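Local coordinates for monalysin (Pseudomonas entomophila, PDB 4MKQ), which forms beta-barrel pores in host membranes, an aerolysin-like toxin that damages the fly intestine and contributes to bacterial virulence, at residues Ile16-Leu21 with Ile73-Val77; Leu21-Pro26 with Lys119-Pro124. All coordinates share one frame. Residue numbers count along the deposited sequence, not the author numbering.

Overall arrangement
Both interactions lay an N-terminal element on the same face of the long twisted sheet, where strands 71-84 and 106-124 are neighbours, in a toxin body engineered to lack the membrane-spanning region. Their centres lie about 7 Å apart and they share Leu21, which follows the last helical residue in interaction 1 and opens the loop of interaction 2. The strands themselves are joined by backbone pairing, with Tyr74 N 3.0 Å from Val121 O. Interaction 1 is the more buried, a small apolar helix-on-sheet contact gathered around Val76. Interaction 2 buries more area, 366 against 216 Å², yet reaches the surface at Tyr23 and Lys119, and its loop carries its own polar bracing through Asp22.

Interaction 1: residues Ile16-Leu21 with Ile73-Val77; sequences IDGYLL and IYQVV
A short helix packs on the face of a beta-sheet here: the last turn of helix 13-20 lies against strand 71-84, with apolar side chains making most of the buried contact. The axes of the short segments 16-20 and 73-77 come within 9.5 Å, at 144° between their N-to-C directions. Asp17 CA sits 7.2 Å from Val76 CA, and Leu21 CA 7.2 Å from Tyr74 CA. The helix is held by backbone hydrogen bonds from Leu20 N to Ile16 O (3.1 Å) and Leu21 N to Asp17 O (2.8 Å); Leu21, at phi/psi -79/56°, is the first residue to leave helical geometry. Val76 (chi1 t) is the centre of the contact, pointing at the helix. Its CG2 meets Leu21 CG at 3.7 Å and Leu20 CD1 at 3.9 Å, while Val76 CG1 is 4.5 Å from Ile16 CG2. Leu20 and Leu21 are both mt rotamers, and Leu21 CD2 reaches 3.8 Å from Tyr74 O and 4.5 Å from Tyr74 CB. The Tyr74 ring leads away, its hydroxyl hydrogen-bonded to Val129 O. Gln75 and Val77 point away from the helix. Such helical cover of a long strand, antiparallel to its neighbours 46-65 and 106-124, belongs here to the beta-rich body of an aerolysin-like toxin.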
loop_
_atom_site.group_PDB
_atom_site.type_symbol
_atom_site.label_atom_id
_atom_site.label_comp_id
_atom_site.label_asym_id
_atom_site.label_seq_id
_atom_site.Cartn_x
_atom_site.Cartn_y
_atom_site.Cartn_z
ATOM N N ILE A 16 17.812 -15.071 -0.733
ATOM C CA ILE A 16 17.814 -14.021 0.290
ATOM C C ILE A 16 16.524 -14.125 1.116
ATOM O O ILE A 16 16.601 -14.201 2.345
ATOM C CB ILE A 16 18.007 -12.617 -0.356
ATOM C CG1 ILE A 16 19.404 -12.483 -1.016
ATOM C CG2 ILE A 16 17.756 -11.488 0.654
ATOM C CD1 ILE A 16 19.438 -11.599 -2.225
ATOM N N ASP A 17 15.352 -14.166 0.441
ATOM C CA ASP A 17 14.036 -14.295 1.076
ATOM C C ASP A 17 13.909 -15.626 1.807
ATOM O O ASP A 17 13.466 -15.643 2.952
ATOM C CB ASP A 17 12.894 -14.130 0.050
ATOM C CG ASP A 17 12.838 -12.787 -0.662
ATOM O OD1 ASP A 17 13.428 -11.806 -0.144
ATOM O OD2 ASP A 17 12.181 -12.706 -1.723
ATOM N N GLY A 18 14.331 -16.711 1.153
ATOM C CA GLY A 18 14.300 -18.066 1.699
ATOM C C GLY A 18 15.063 -18.226 2.998
ATOM O O GLY A 18 14.587 -18.900 3.917
ATOM N N TYR A 19 16.240 -17.582 3.092
ATOM C CA TYR A 19 17.082 -17.622 4.282
ATOM C C TYR A 19 16.506 -16.777 5.426
ATOM O O TYR A 19 16.436 -17.258 6.558
ATOM C CB TYR A 19 18.536 -17.205 3.952
ATOM C CG TYR A 19 19.417 -17.050 5.175
ATOM C CD1 TYR A 19 19.883 -18.163 5.869
ATOM C CD2 TYR A 19 19.753 -15.789 5.661
ATOM C CE1 TYR A 19 20.660 -18.025 7.019
ATOM C CE2 TYR A 19 20.523 -15.639 6.813
ATOM C CZ TYR A 19 20.970 -16.761 7.491
ATOM O OH TYR A 19 21.735 -16.626 8.624
ATOM N N LEU A 20 16.127 -15.518 5.134
ATOM C CA LEU A 20 15.618 -14.565 6.123
ATOM C C LEU A 20 14.201 -14.847 6.594
ATOM O O LEU A 20 13.980 -14.963 7.802
ATOM C CB LEU A 20 15.740 -13.111 5.620
ATOM C CG LEU A 20 17.150 -12.577 5.340
ATOM C CD1 LEU A 20 17.091 -11.197 4.745
ATOM C CD2 LEU A 20 18.003 -12.559 6.593
ATOM N N LEU A 21 13.238 -14.927 5.650
ATOM C CA LEU A 21 11.821 -15.164 5.946
ATOM C C LEU A 21 11.541 -16.643 6.219
ATOM O O LEU A 21 10.709 -17.268 5.554
ATOM C CB LEU A 21 10.899 -14.606 4.839
ATOM C CG LEU A 21 11.048 -13.128 4.473
ATOM C CD1 LEU A 21 10.524 -12.868 3.083
ATOM C CD2 LEU A 21 10.352 -12.224 5.470
ATOM N N ILE A 73 4.996 -10.289 12.487
ATOM C CA ILE A 73 5.145 -10.219 11.030
ATOM C C ILE A 73 6.464 -9.525 10.667
ATOM O O ILE A 73 6.747 -8.431 11.160
ATOM C CB ILE A 73 3.909 -9.574 10.329
ATOM C CG1 ILE A 73 2.586 -10.237 10.795
ATOM C CG2 ILE A 73 4.043 -9.630 8.795
ATOM C CD1 ILE A 73 1.291 -9.427 10.543
ATOM N N TYR A 74 7.268 -10.182 9.811
ATOM C CA TYR A 74 8.555 -9.680 9.330
ATOM C C TYR A 74 8.530 -9.395 7.838
ATOM O O TYR A 74 7.760 -10.008 7.103
ATOM C CB TYR A 74 9.678 -10.681 9.633
ATOM C CG TYR A 74 10.024 -10.805 11.097
ATOM C CD1 TYR A 74 10.831 -9.862 11.723
ATOM C CD2 TYR A 74 9.605 -11.903 11.841
ATOM C CE1 TYR A 74 11.201 -10.000 13.059
ATOM C CE2 TYR A 74 9.960 -12.047 13.181
ATOM C CZ TYR A 74 10.750 -11.087 13.789
ATOM O OH TYR A 74 11.086 -11.212 15.113
ATOM N N GLN A 75 9.410 -8.488 7.401
ATOM C CA GLN A 75 9.605 -8.032 6.019
ATOM C C GLN A 75 11.109 -7.996 5.761
ATOM O O GLN A 75 11.878 -7.906 6.720
ATOM C CB GLN A 75 9.082 -6.595 5.903
ATOM C CG GLN A 75 8.180 -6.315 4.718
ATOM C CD GLN A 75 7.351 -5.068 4.933
ATOM O OE1 GLN A 75 7.670 -4.195 5.757
ATOM N NE2 GLN A 75 6.269 -4.949 4.177
ATOM N N VAL A 76 11.531 -7.998 4.486
ATOM C CA VAL A 76 12.951 -7.907 4.131
ATOM C C VAL A 76 13.286 -6.500 3.641
ATOM O O VAL A 76 12.612 -5.976 2.752
ATOM C CB VAL A 76 13.402 -9.008 3.120
ATOM C CG1 VAL A 76 14.790 -8.723 2.544
ATOM C CG2 VAL A 76 13.377 -10.385 3.765
ATOM N N VAL A 77 14.329 -5.900 4.222
ATOM C CA VAL A 77 14.850 -4.606 3.791
ATOM C C VAL A 77 16.134 -4.913 3.017
ATOM O O VAL A 77 17.063 -5.497 3.577
ATOM C CB VAL A 77 15.093 -3.606 4.946
ATOM C CG1 VAL A 77 15.551 -2.259 4.409
ATOM C CG2 VAL A 77 13.845 -3.429 5.790
#

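Interaction 2: residues Leu21-Pro26 with Lys119-Pro124; sequences LDYSSP and KRVIVP
Leu21, Val121 and Tyr23 bury the most area where the loop after helix 13-20 runs alongside strand 106-124. Leu21 points at the extended strand in an mt rotamer: its CD2 is 3.7 Å from Val121 CG1, and its CD1 3.9 Å from Lys119 CB. Val121 (chi1 p) faces back, with its CG2 4.0 Å from Tyr23 CB. The CA pairs Leu21-Val121 (5.8 Å) and Tyr23-Val123 (5.3 Å) set a parallel register, but without cross-segment hydrogen bonds the loop lies over the sheet rather than joining it as a strand. This irregular connection from helix 13-20 to strand 29-43 thus packs on the sheet of the aerolysin-like body; Tyr23 and Pro124 also pack on Ser68 of a neighbouring subunit. Tyr23 turns its exposed ring away (chi1 p), while its O is 3.9 Å from Val123 CG2. Asp22 points away and braces the turn, accepting from Ser24 OG at its OD1 (2.7 Å), with weak bonds from the backbone N of Ser24 and Ser25. Pro26 returns toward the strand, placing CG 3.9 Å from Val123 CG1.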
loop_
_atom_site.group_PDB
_atom_site.type_symbol
_atom_site.label_atom_id
_atom_site.label_comp_id
_atom_site.label_asym_id
_atom_site.label_seq_id
_atom_site.Cartn_x
_atom_site.Cartn_y
_atom_site.Cartn_z
ATOM N N LEU A 21 13.238 -14.927 5.650
ATOM C CA LEU A 21 11.821 -15.164 5.946
ATOM C C LEU A 21 11.541 -16.643 6.219
ATOM O O LEU A 21 10.709 -17.268 5.554
ATOM C CB LEU A 21 10.899 -14.606 4.839
ATOM C CG LEU A 21 11.048 -13.128 4.473
ATOM C CD1 LEU A 21 10.524 -12.868 3.083
ATOM C CD2 LEU A 21 10.352 -12.224 5.470
ATOM N N ASP A 22 12.261 -17.196 7.199
ATOM C CA ASP A 22 12.134 -18.576 7.658
ATOM C C ASP A 22 11.222 -18.522 8.882
ATOM O O ASP A 22 11.576 -17.885 9.872
ATOM C CB ASP A 22 13.529 -19.142 8.029
ATOM C CG ASP A 22 13.596 -20.643 8.285
ATOM O OD1 ASP A 22 12.592 -21.214 8.768
ATOM O OD2 ASP A 22 14.659 -21.242 8.019
ATOM N N TYR A 23 10.030 -19.145 8.800
ATOM C CA TYR A 23 9.073 -19.134 9.913
ATOM C C TYR A 23 9.573 -19.878 11.160
ATOM O O TYR A 23 9.272 -19.448 12.275
ATOM C CB TYR A 23 7.685 -19.645 9.476
ATOM C CG TYR A 23 7.579 -21.146 9.308
ATOM C CD1 TYR A 23 7.841 -21.751 8.081
ATOM C CD2 TYR A 23 7.167 -21.959 10.362
ATOM C CE1 TYR A 23 7.735 -23.131 7.921
ATOM C CE2 TYR A 23 7.081 -23.340 10.220
ATOM C CZ TYR A 23 7.359 -23.921 8.996
ATOM O OH TYR A 23 7.246 -25.281 8.857
ATOM N N SER A 24 10.296 -21.007 10.964
ATOM C CA SER A 24 10.803 -21.850 12.049
ATOM C C SER A 24 11.914 -21.184 12.839
ATOM O O SER A 24 11.998 -21.376 14.052
ATOM C CB SER A 24 11.240 -23.218 11.532
ATOM O OG SER A 24 12.350 -23.151 10.654
ATOM N N SER A 25 12.755 -20.384 12.152
ATOM C CA SER A 25 13.859 -19.631 12.747
ATOM C C SER A 25 14.188 -18.395 11.889
ATOM O O SER A 25 15.070 -18.483 11.034
ATOM C CB SER A 25 15.092 -20.518 12.939
ATOM O OG SER A 25 16.210 -19.812 13.455
ATOM N N PRO A 26 13.487 -17.246 12.079
ATOM C CA PRO A 26 13.812 -16.048 11.279
ATOM C C PRO A 26 15.221 -15.525 11.571
ATOM O O PRO A 26 15.674 -15.584 12.717
ATOM C CB PRO A 26 12.717 -15.049 11.675
ATOM C CG PRO A 26 12.272 -15.478 13.016
ATOM C CD PRO A 26 12.388 -16.974 13.030
ATOM N N LYS A 119 7.281 -9.256 0.183
ATOM C CA LYS A 119 7.151 -10.544 0.879
ATOM C C LYS A 119 7.266 -10.430 2.401
ATOM O O LYS A 119 8.178 -9.781 2.917
ATOM C CB LYS A 119 8.148 -11.571 0.323
ATOM C CG LYS A 119 7.691 -13.018 0.435
ATOM C CD LYS A 119 8.468 -13.914 -0.550
ATOM C CE LYS A 119 8.149 -15.377 -0.283
ATOM N NZ LYS A 119 6.701 -15.740 -0.427
ATOM N N ARG A 120 6.305 -11.046 3.105
ATOM C CA ARG A 120 6.196 -11.045 4.567
ATOM C C ARG A 120 6.002 -12.453 5.123
ATOM O O ARG A 120 5.481 -13.326 4.424
ATOM C CB ARG A 120 5.049 -10.128 5.040
ATOM C CG ARG A 120 5.260 -8.643 4.739
ATOM C CD ARG A 120 4.202 -7.756 5.368
ATOM N NE ARG A 120 2.954 -7.738 4.602
ATOM C CZ ARG A 120 1.927 -6.932 4.849
ATOM N NH1 ARG A 120 1.988 -6.047 5.838
ATOM N NH2 ARG A 120 0.833 -6.996 4.105
ATOM N N VAL A 121 6.424 -12.675 6.383
ATOM C CA VAL A 121 6.287 -13.965 7.057
ATOM C C VAL A 121 5.697 -13.776 8.464
ATOM O O VAL A 121 6.077 -12.847 9.179
ATOM C CB VAL A 121 7.596 -14.824 7.031
ATOM C CG1 VAL A 121 8.658 -14.328 8.015
ATOM C CG2 VAL A 121 7.301 -16.305 7.256
ATOM N N ILE A 122 4.741 -14.638 8.829
ATOM C CA ILE A 122 4.116 -14.636 10.150
ATOM C C ILE A 122 4.830 -15.677 11.024
ATOM O O ILE A 122 4.877 -16.858 10.687
ATOM C CB ILE A 122 2.570 -14.757 10.089
ATOM C CG1 ILE A 122 1.931 -14.608 11.486
ATOM C CG2 ILE A 122 2.102 -16.021 9.363
ATOM C CD1 ILE A 122 0.908 -13.515 11.567
ATOM N N VAL A 123 5.436 -15.206 12.120
ATOM C CA VAL A 123 6.249 -15.995 13.051
ATOM C C VAL A 123 5.640 -15.929 14.475
ATOM O O VAL A 123 5.279 -14.831 14.905
ATOM C CB VAL A 123 7.711 -15.432 13.005
ATOM C CG1 VAL A 123 8.573 -15.915 14.169
ATOM C CG2 VAL A 123 8.388 -15.735 11.670
ATOM N N PRO A 124 5.544 -17.049 15.241
ATOM C CA PRO A 124 5.051 -16.946 16.628
ATOM C C PRO A 124 6.093 -16.240 17.500
ATOM O O PRO A 124 7.291 -16.434 17.277
ATOM C CB PRO A 124 4.864 -18.409 17.061
ATOM C CG PRO A 124 5.076 -19.238 15.827
ATOM C CD PRO A 124 5.948 -18.432 14.928
#